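Local coordinates for alkylpurine DNA glycosylase AlkC (Pseudomonas fluorescens, PDB 5VHV), which excises alkylated purine bases from DNA for base excision repair, without flipping the damaged nucleotide out of the helix, at residues A169-C174 and K202-W207; E152-R157 and A194-D199; W207-I212 and Q236-A241. One frame throughout, in Å; residues are numbered along the deposited sequence.

Contact 1 (A169-C174 and K202-W207); sequences ADPELC and KDHPEW. With nucleotides of chain C.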
# COMPACT_ATOMS: atom_id res chain seq x y z
N ALA A 169 -15.95 6.91 5.37
CA ALA A 169 -16.85 8.04 5.62
C ALA A 169 -16.60 8.72 6.96
O ALA A 169 -17.07 9.85 7.14
CB ALA A 169 -18.31 7.58 5.58
N ASP A 170 -15.91 8.09 7.90
CA ASP A 170 -15.78 8.63 9.25
C ASP A 170 -14.41 8.31 9.83
O ASP A 170 -14.23 7.28 10.49
CB ASP A 170 -16.88 8.10 10.16
CG ASP A 170 -16.86 8.74 11.52
OD1 ASP A 170 -16.01 9.61 11.78
OD2 ASP A 170 -17.71 8.36 12.35
N PRO A 171 -13.43 9.20 9.65
CA PRO A 171 -12.10 8.96 10.23
C PRO A 171 -12.06 8.90 11.74
O PRO A 171 -11.04 8.45 12.29
CB PRO A 171 -11.27 10.15 9.72
CG PRO A 171 -12.07 10.83 8.71
CD PRO A 171 -13.50 10.47 8.90
N GLU A 172 -13.09 9.38 12.45
CA GLU A 172 -13.05 9.26 13.90
C GLU A 172 -13.18 7.81 14.37
O GLU A 172 -12.83 7.52 15.52
CB GLU A 172 -14.14 10.11 14.57
CG GLU A 172 -13.99 11.60 14.34
CD GLU A 172 -12.70 12.19 14.89
OE1 GLU A 172 -12.35 13.33 14.49
OE2 GLU A 172 -12.02 11.55 15.72
N LEU A 173 -13.66 6.88 13.52
CA LEU A 173 -13.91 5.54 14.03
C LEU A 173 -12.61 4.86 14.42
O LEU A 173 -12.51 4.27 15.51
CB LEU A 173 -14.66 4.69 12.99
CG LEU A 173 -16.06 5.21 12.65
CD1 LEU A 173 -16.61 4.46 11.46
CD2 LEU A 173 -17.01 5.09 13.84
N CYS A 174 -11.61 4.92 13.55
CA CYS A 174 -10.32 4.28 13.76
C CYS A 174 -9.27 5.24 14.31
O CYS A 174 -8.10 4.86 14.42
CB CYS A 174 -9.83 3.66 12.45
SG CYS A 174 -10.87 2.35 11.83
N LYS A 202 -7.32 10.80 0.73
CA LYS A 202 -8.05 10.78 -0.53
C LYS A 202 -9.47 11.31 -0.37
O LYS A 202 -10.07 11.79 -1.34
CB LYS A 202 -8.10 9.37 -1.12
CG LYS A 202 -6.70 8.70 -1.29
CD LYS A 202 -5.64 9.63 -1.84
CE LYS A 202 -4.28 8.92 -1.97
NZ LYS A 202 -4.40 7.74 -2.88
N ASP A 203 -10.03 11.21 0.83
CA ASP A 203 -11.41 11.62 1.08
C ASP A 203 -11.55 12.70 2.14
O ASP A 203 -12.53 13.43 2.11
CB ASP A 203 -12.25 10.42 1.51
CG ASP A 203 -12.47 9.46 0.38
OD1 ASP A 203 -13.08 9.88 -0.62
OD2 ASP A 203 -12.01 8.32 0.47
N HIS A 204 -10.62 12.80 3.10
CA HIS A 204 -10.72 13.79 4.18
C HIS A 204 -9.34 14.38 4.44
O HIS A 204 -8.76 14.21 5.52
CB HIS A 204 -11.29 13.15 5.44
CG HIS A 204 -12.60 12.47 5.23
ND1 HIS A 204 -13.80 13.16 5.20
CD2 HIS A 204 -12.90 11.17 5.01
CE1 HIS A 204 -14.78 12.30 4.98
NE2 HIS A 204 -14.27 11.09 4.87
N PRO A 205 -8.79 15.10 3.46
CA PRO A 205 -7.44 15.64 3.62
C PRO A 205 -7.30 16.58 4.81
O PRO A 205 -6.30 16.50 5.53
CB PRO A 205 -7.19 16.37 2.29
CG PRO A 205 -8.54 16.65 1.74
CD PRO A 205 -9.37 15.47 2.15
N GLU A 206 -8.28 17.46 5.03
CA GLU A 206 -8.16 18.42 6.13
C GLU A 206 -8.13 17.73 7.48
O GLU A 206 -7.47 18.22 8.41
CB GLU A 206 -9.31 19.42 6.09
CG GLU A 206 -9.31 20.31 4.85
CD GLU A 206 -10.53 21.20 4.75
OE1 GLU A 206 -11.54 20.92 5.43
OE2 GLU A 206 -10.49 22.19 3.98
N TRP A 207 -8.82 16.60 7.60
CA TRP A 207 -8.81 15.87 8.86
C TRP A 207 -7.42 15.34 9.18
O TRP A 207 -6.96 15.43 10.32
CB TRP A 207 -9.83 14.72 8.81
CG TRP A 207 -9.98 14.02 10.12
CD1 TRP A 207 -10.92 14.29 11.08
CD2 TRP A 207 -9.19 12.94 10.61
NE1 TRP A 207 -10.75 13.43 12.14
CE2 TRP A 207 -9.69 12.60 11.88
CE3 TRP A 207 -8.10 12.22 10.11
CZ2 TRP A 207 -9.14 11.58 12.66
CZ3 TRP A 207 -7.55 11.21 10.88
CH2 TRP A 207 -8.08 10.90 12.14
P DA C 6 -1.42 5.90 -3.88
OP1 DA C 6 -1.94 6.52 -2.62
OP2 DA C 6 -0.22 6.43 -4.55
O5' DA C 6 -1.15 4.35 -3.70
C5' DA C 6 -2.02 3.56 -2.87
C4' DA C 6 -1.68 2.10 -3.02
O4' DA C 6 -1.93 1.68 -4.38
C3' DA C 6 -0.19 1.76 -2.73
O3' DA C 6 -0.08 0.84 -1.64
C2' DA C 6 0.30 1.14 -4.02
C1' DA C 6 -0.98 0.69 -4.68
N9 DA C 6 -0.84 0.50 -6.11
C8 DA C 6 -0.27 1.36 -7.01
N7 DA C 6 -0.23 0.88 -8.23
C5 DA C 6 -0.77 -0.38 -8.11
C6 DA C 6 -0.99 -1.42 -9.03
N6 DA C 6 -0.68 -1.32 -10.34
N1 DA C 6 -1.58 -2.55 -8.58
C2 DA C 6 -1.89 -2.64 -7.28
N3 DA C 6 -1.71 -1.73 -6.31
C4 DA C 6 -1.15 -0.62 -6.80

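Contact 2 (E152-R157 and A194-D199); sequences EGSRPR and ANHLND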
# COMPACT_ATOMS: atom_id res chain seq x y z
N GLU A 152 -3.66 -1.97 9.43
CA GLU A 152 -3.75 -2.31 8.02
C GLU A 152 -5.11 -2.88 7.66
O GLU A 152 -5.69 -2.54 6.62
CB GLU A 152 -2.64 -3.30 7.67
CG GLU A 152 -2.45 -3.53 6.17
CD GLU A 152 -1.74 -2.38 5.48
OE1 GLU A 152 -1.32 -1.43 6.19
OE2 GLU A 152 -1.61 -2.42 4.24
N GLY A 153 -5.66 -3.74 8.53
CA GLY A 153 -6.95 -4.35 8.24
C GLY A 153 -8.09 -3.37 8.23
O GLY A 153 -9.12 -3.64 7.59
N SER A 154 -7.95 -2.25 8.93
CA SER A 154 -9.00 -1.25 9.04
C SER A 154 -8.86 -0.15 8.00
O SER A 154 -9.64 0.80 8.02
CB SER A 154 -9.02 -0.67 10.45
OG SER A 154 -7.81 0.03 10.77
N ARG A 155 -7.88 -0.26 7.10
CA ARG A 155 -7.63 0.79 6.12
C ARG A 155 -8.88 1.07 5.29
O ARG A 155 -9.57 0.13 4.86
CB ARG A 155 -6.51 0.37 5.17
CG ARG A 155 -5.14 0.63 5.71
CD ARG A 155 -4.09 0.13 4.73
NE ARG A 155 -4.11 0.87 3.47
CZ ARG A 155 -3.16 0.80 2.54
NH1 ARG A 155 -2.13 -0.02 2.68
NH2 ARG A 155 -3.24 1.57 1.45
N PRO A 156 -9.15 2.34 4.98
CA PRO A 156 -10.25 2.61 4.04
C PRO A 156 -10.08 1.90 2.70
O PRO A 156 -11.05 1.37 2.14
CB PRO A 156 -10.21 4.14 3.88
CG PRO A 156 -9.44 4.65 5.03
CD PRO A 156 -8.54 3.57 5.51
N ARG A 157 -8.86 1.94 2.14
CA ARG A 157 -8.60 1.55 0.76
C ARG A 157 -7.42 0.57 0.67
O ARG A 157 -6.42 0.82 -0.01
CB ARG A 157 -8.30 2.76 -0.09
CG ARG A 157 -9.46 3.71 -0.20
CD ARG A 157 -9.03 4.90 -0.99
NE ARG A 157 -10.07 5.91 -1.11
CZ ARG A 157 -10.28 6.64 -2.19
NH1 ARG A 157 -9.54 6.47 -3.27
NH2 ARG A 157 -11.24 7.54 -2.20
N ALA A 194 1.10 5.03 8.29
CA ALA A 194 1.29 6.04 7.26
C ALA A 194 0.39 5.75 6.07
O ALA A 194 -0.20 6.67 5.50
CB ALA A 194 2.75 6.10 6.81
N ASN A 195 0.29 4.48 5.67
CA ASN A 195 -0.53 4.15 4.51
C ASN A 195 -2.02 4.31 4.80
O ASN A 195 -2.79 4.72 3.92
CB ASN A 195 -0.20 2.73 4.03
CG ASN A 195 1.18 2.67 3.37
OD1 ASN A 195 1.70 3.67 2.83
ND2 ASN A 195 1.79 1.50 3.42
N HIS A 196 -2.46 3.96 6.01
CA HIS A 196 -3.85 4.21 6.41
C HIS A 196 -4.15 5.71 6.36
O HIS A 196 -5.15 6.14 5.78
CB HIS A 196 -4.07 3.60 7.80
CG HIS A 196 -5.49 3.59 8.28
ND1 HIS A 196 -6.00 2.53 8.99
CD2 HIS A 196 -6.48 4.51 8.22
CE1 HIS A 196 -7.25 2.80 9.35
NE2 HIS A 196 -7.56 3.99 8.87
N LEU A 197 -3.26 6.53 6.90
CA LEU A 197 -3.47 7.98 6.85
C LEU A 197 -3.49 8.50 5.41
O LEU A 197 -4.32 9.33 5.06
CB LEU A 197 -2.41 8.68 7.68
CG LEU A 197 -2.60 8.55 9.19
CD1 LEU A 197 -1.32 8.95 9.91
CD2 LEU A 197 -3.75 9.39 9.68
N ASN A 198 -2.56 8.04 4.56
CA ASN A 198 -2.60 8.44 3.15
C ASN A 198 -3.93 8.06 2.50
O ASN A 198 -4.51 8.86 1.76
CB ASN A 198 -1.40 7.81 2.42
CG ASN A 198 -1.35 8.19 0.97
OD1 ASN A 198 -1.29 9.37 0.62
ND2 ASN A 198 -1.33 7.19 0.11
N ASP A 199 -4.45 6.86 2.78
CA ASP A 199 -5.81 6.52 2.33
C ASP A 199 -6.82 7.61 2.73
O ASP A 199 -7.69 7.99 1.94
CB ASP A 199 -6.31 5.20 2.94
CG ASP A 199 -5.65 3.95 2.38
OD1 ASP A 199 -4.79 3.97 1.48
OD2 ASP A 199 -6.07 2.88 2.89
O HOH W 1 1.19 -0.78 5.01
O HOH W 2 -4.99 2.43 -1.59

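Contact 3 (W207-I212 and Q236-A241); sequences WVLSLI and QGNTRA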
# COMPACT_ATOMS: atom_id res chain seq x y z
N TRP A 207 -8.82 16.60 7.60
CA TRP A 207 -8.81 15.87 8.86
C TRP A 207 -7.42 15.34 9.18
O TRP A 207 -6.96 15.43 10.32
CB TRP A 207 -9.83 14.72 8.81
CG TRP A 207 -9.98 14.02 10.12
CD1 TRP A 207 -10.92 14.29 11.08
CD2 TRP A 207 -9.19 12.94 10.61
NE1 TRP A 207 -10.75 13.43 12.14
CE2 TRP A 207 -9.69 12.60 11.88
CE3 TRP A 207 -8.10 12.22 10.11
CZ2 TRP A 207 -9.14 11.58 12.66
CZ3 TRP A 207 -7.55 11.21 10.88
CH2 TRP A 207 -8.08 10.90 12.14
N VAL A 208 -6.74 14.78 8.17
CA VAL A 208 -5.38 14.30 8.37
C VAL A 208 -4.44 15.47 8.67
O VAL A 208 -3.56 15.37 9.53
CB VAL A 208 -4.91 13.51 7.13
CG1 VAL A 208 -3.43 13.15 7.25
CG2 VAL A 208 -5.77 12.27 6.91
N LEU A 209 -4.59 16.58 7.95
CA LEU A 209 -3.72 17.73 8.16
C LEU A 209 -3.88 18.27 9.57
O LEU A 209 -2.90 18.53 10.27
CB LEU A 209 -4.01 18.82 7.13
CG LEU A 209 -3.60 18.45 5.70
CD1 LEU A 209 -4.34 19.35 4.69
CD2 LEU A 209 -2.09 18.56 5.52
N SER A 210 -5.13 18.43 10.02
CA SER A 210 -5.36 18.88 11.38
C SER A 210 -4.77 17.91 12.39
O SER A 210 -4.16 18.33 13.39
CB SER A 210 -6.86 19.08 11.61
OG SER A 210 -7.34 20.18 10.87
N LEU A 211 -4.96 16.61 12.17
CA LEU A 211 -4.41 15.60 13.07
C LEU A 211 -2.91 15.76 13.21
O LEU A 211 -2.38 15.87 14.32
CB LEU A 211 -4.75 14.20 12.56
CG LEU A 211 -4.34 13.02 13.46
CD1 LEU A 211 -5.28 12.93 14.67
CD2 LEU A 211 -4.32 11.70 12.69
N ILE A 212 -2.20 15.78 12.08
CA ILE A 212 -0.74 15.79 12.14
C ILE A 212 -0.23 17.14 12.62
O ILE A 212 0.84 17.23 13.24
CB ILE A 212 -0.18 15.35 10.77
CG1 ILE A 212 -0.62 13.92 10.46
CG2 ILE A 212 1.32 15.44 10.76
CD1 ILE A 212 -0.17 13.42 9.07
N GLN A 236 0.57 16.98 -4.49
CA GLN A 236 -0.45 17.92 -4.92
C GLN A 236 -0.08 19.36 -4.62
O GLN A 236 -0.81 20.27 -5.04
CB GLN A 236 -1.78 17.60 -4.25
CG GLN A 236 -2.42 16.31 -4.69
CD GLN A 236 -3.58 15.94 -3.77
OE1 GLN A 236 -4.24 16.82 -3.19
NE2 GLN A 236 -3.81 14.65 -3.59
N GLY A 237 1.02 19.60 -3.91
CA GLY A 237 1.40 20.96 -3.60
C GLY A 237 0.62 21.57 -2.46
O GLY A 237 0.56 22.80 -2.34
N ASN A 238 0.03 20.74 -1.60
CA ASN A 238 -0.76 21.24 -0.48
C ASN A 238 0.12 22.04 0.48
O ASN A 238 1.12 21.52 0.99
CB ASN A 238 -1.42 20.07 0.25
CG ASN A 238 -2.28 20.52 1.40
OD1 ASN A 238 -1.79 20.80 2.48
ND2 ASN A 238 -3.58 20.58 1.17
N THR A 239 -0.25 23.30 0.74
CA THR A 239 0.61 24.19 1.53
C THR A 239 0.73 23.72 2.98
O THR A 239 1.82 23.77 3.56
CB THR A 239 0.07 25.62 1.48
OG1 THR A 239 -0.15 25.98 0.12
CG2 THR A 239 1.07 26.58 2.12
N ARG A 240 -0.38 23.29 3.58
CA ARG A 240 -0.34 22.80 4.96
C ARG A 240 0.55 21.58 5.08
O ARG A 240 1.33 21.46 6.03
CB ARG A 240 -1.75 22.47 5.44
CG ARG A 240 -2.58 23.70 5.83
CD ARG A 240 -4.00 23.29 6.07
NE ARG A 240 -4.17 22.66 7.38
CZ ARG A 240 -5.30 22.15 7.83
NH1 ARG A 240 -6.38 22.13 7.07
NH2 ARG A 240 -5.34 21.64 9.05
N ALA A 241 0.47 20.68 4.11
CA ALA A 241 1.32 19.49 4.14
C ALA A 241 2.79 19.86 3.94
O ALA A 241 3.66 19.36 4.66
CB ALA A 241 0.87 18.51 3.07

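Contact 1 (A169-C174 and K202-W207)
Pro171 is set between two aromatic rings, its CB over the six-membered ring of Trp207 and its CG and CD against His204. CB lies above the centre of the indole's benzene part, 3.6 Å from the centroid, a close CH-pi contact. The proline crosses the imidazole at about a right angle, with CD over one face but displaced toward the rim, 4.2 Å from that centroid. Glu172 approaches the indole from its edge: OE1 takes the NE1 hydrogen of Trp207 at 2.8 Å in an almost straight bond (178°). The acceptor lies in the ring plane, yet NE1 stands well above the carboxylate plane, and the carboxylate and ring planes are 74° apart. A bend at chi2 (-61°) places CD of Glu172 for this reach. Behind it, Asp170 OD1 accepts from Glu172 N at 3.0 Å, an Asx turn within the type I turn from Asp170 to Leu173. This interhelical turn thus packs on the start of helix 205-213 in what is, as in related alkylpurine glycosylases, a HEAT-like helical scaffold. His204 is the N-cap residue of that helix, and its NE2 bonds to the carbonyl of Gln168. Just before it, Asp203 pairs with Arg157, while Lys202 NZ donates to OP1 of nucleotide DA6 of chain C at 2.8 Å, tying the same loop to the DNA backbone.

Contact 2 (E152-R157 and A194-D199)
Arg155 runs extended through chi2 and then bends at chi3 (65°), which turns NE toward Asp199, whose own CG stands beside its backbone N (chi1 -72°). The arginine meets the carboxylate side-on: NE donates to OD2 and NH2 to OD1, each at 2.9 Å. The NH2 bond arrives on the syn side of OD1, whereas NE comes from above the carboxylate plane. From the opposite face of that plane Arg157 N donates to OD2 at 3.0 Å, so one oxygen fixes both the guanidinium and the backbone two residues on. Arg155 NH1 donates to Glu152 OE2 at 2.9 Å, completing a three-residue salt-bridge network, and Asn195 CB lies over one face of the Arg155 guanidinium. The network joins the loop after helix 144-152 to helix 187-201 at the DNA-binding side of the helical domain, where Arg155 NH2 also donates to a modified base of the bound DNA. Asn195 packs on a modified base, and its OD1 accepts from Arg231. Beside the network, one face of the His196 ring receives Arg155 CA, 3.9 Å from the centroid, and Pro156 CD at 3.8 Å. Ser154 OG sits at the ring's edge, 3.2 Å from CE1, and has a hydrogen bond to Ala150 O; His196 ND1 is bound to Ser151 O. A water accepts from Asn195 ND2 and donates to Glu152 OE1, bridging the two segments.

Contact 3 (W207-I212 and Q236-A241)
Ser210 OG is held from two sides of the interface, accepting from Arg240 NH2 at 3.1 Å and bonding to the carbonyl of Glu206 one turn back in its own helix. The oxygen lies almost in the guanidinium plane, at its edge, with an N-H...O angle of 153°. Arg240 NH2 also forms a salt bridge with Glu213, at the end of the helix that carries Ser210. The arginine chain bends at chi3 (78°), which places NE 3.9 Å from Leu209 CB. Over the centre of one guanidinium face sits Leu209 CB, 3.6 Å from CZ, so the flat group lies on the leucine while its edge makes the polar bonds. The contact joins helix 205-213 to the start of helix 239-244; the preceding helix 231-235 ends in a Schellman motif at Gly237, and Asn238 is the N-cap of the next. Asn238 OD1 accepts from Ala241 N at 2.8 Å, in the carbonyl plane. Leu209 CD1 meets this amide tip to tip, 3.7 Å from OD1, and CD2 lies 3.8 Å from Ala241 CB. An alanine in place of Arg240 would probably cost Glu213 this ionic partner, take the donor from Ser210 OG and uncover the CB side of Leu209. Leu233 of helix 231-235 touches Leu209, Asn238 and Ala241 as well.

Overall arrangement
From the N terminus, contact 2 opens first, in the loop after helix 144-152, and contact 1 opens at 169-174 before contact 2 has closed on helix 187-201. Contact 1 closes a few residues later at 202-207, so the two loops cross rather than nest, and side chains of the two touch directly. Contact 3 follows in series, beginning at Trp207, which contact 1 also uses. Its loop encloses helices 220-229 and 231-235 and closes on helix 239-244, the last before the strands begin. Together the contacts tie successive helices of the DNA-binding scaffold, from the DNA side at contact 2 outward to contact 3.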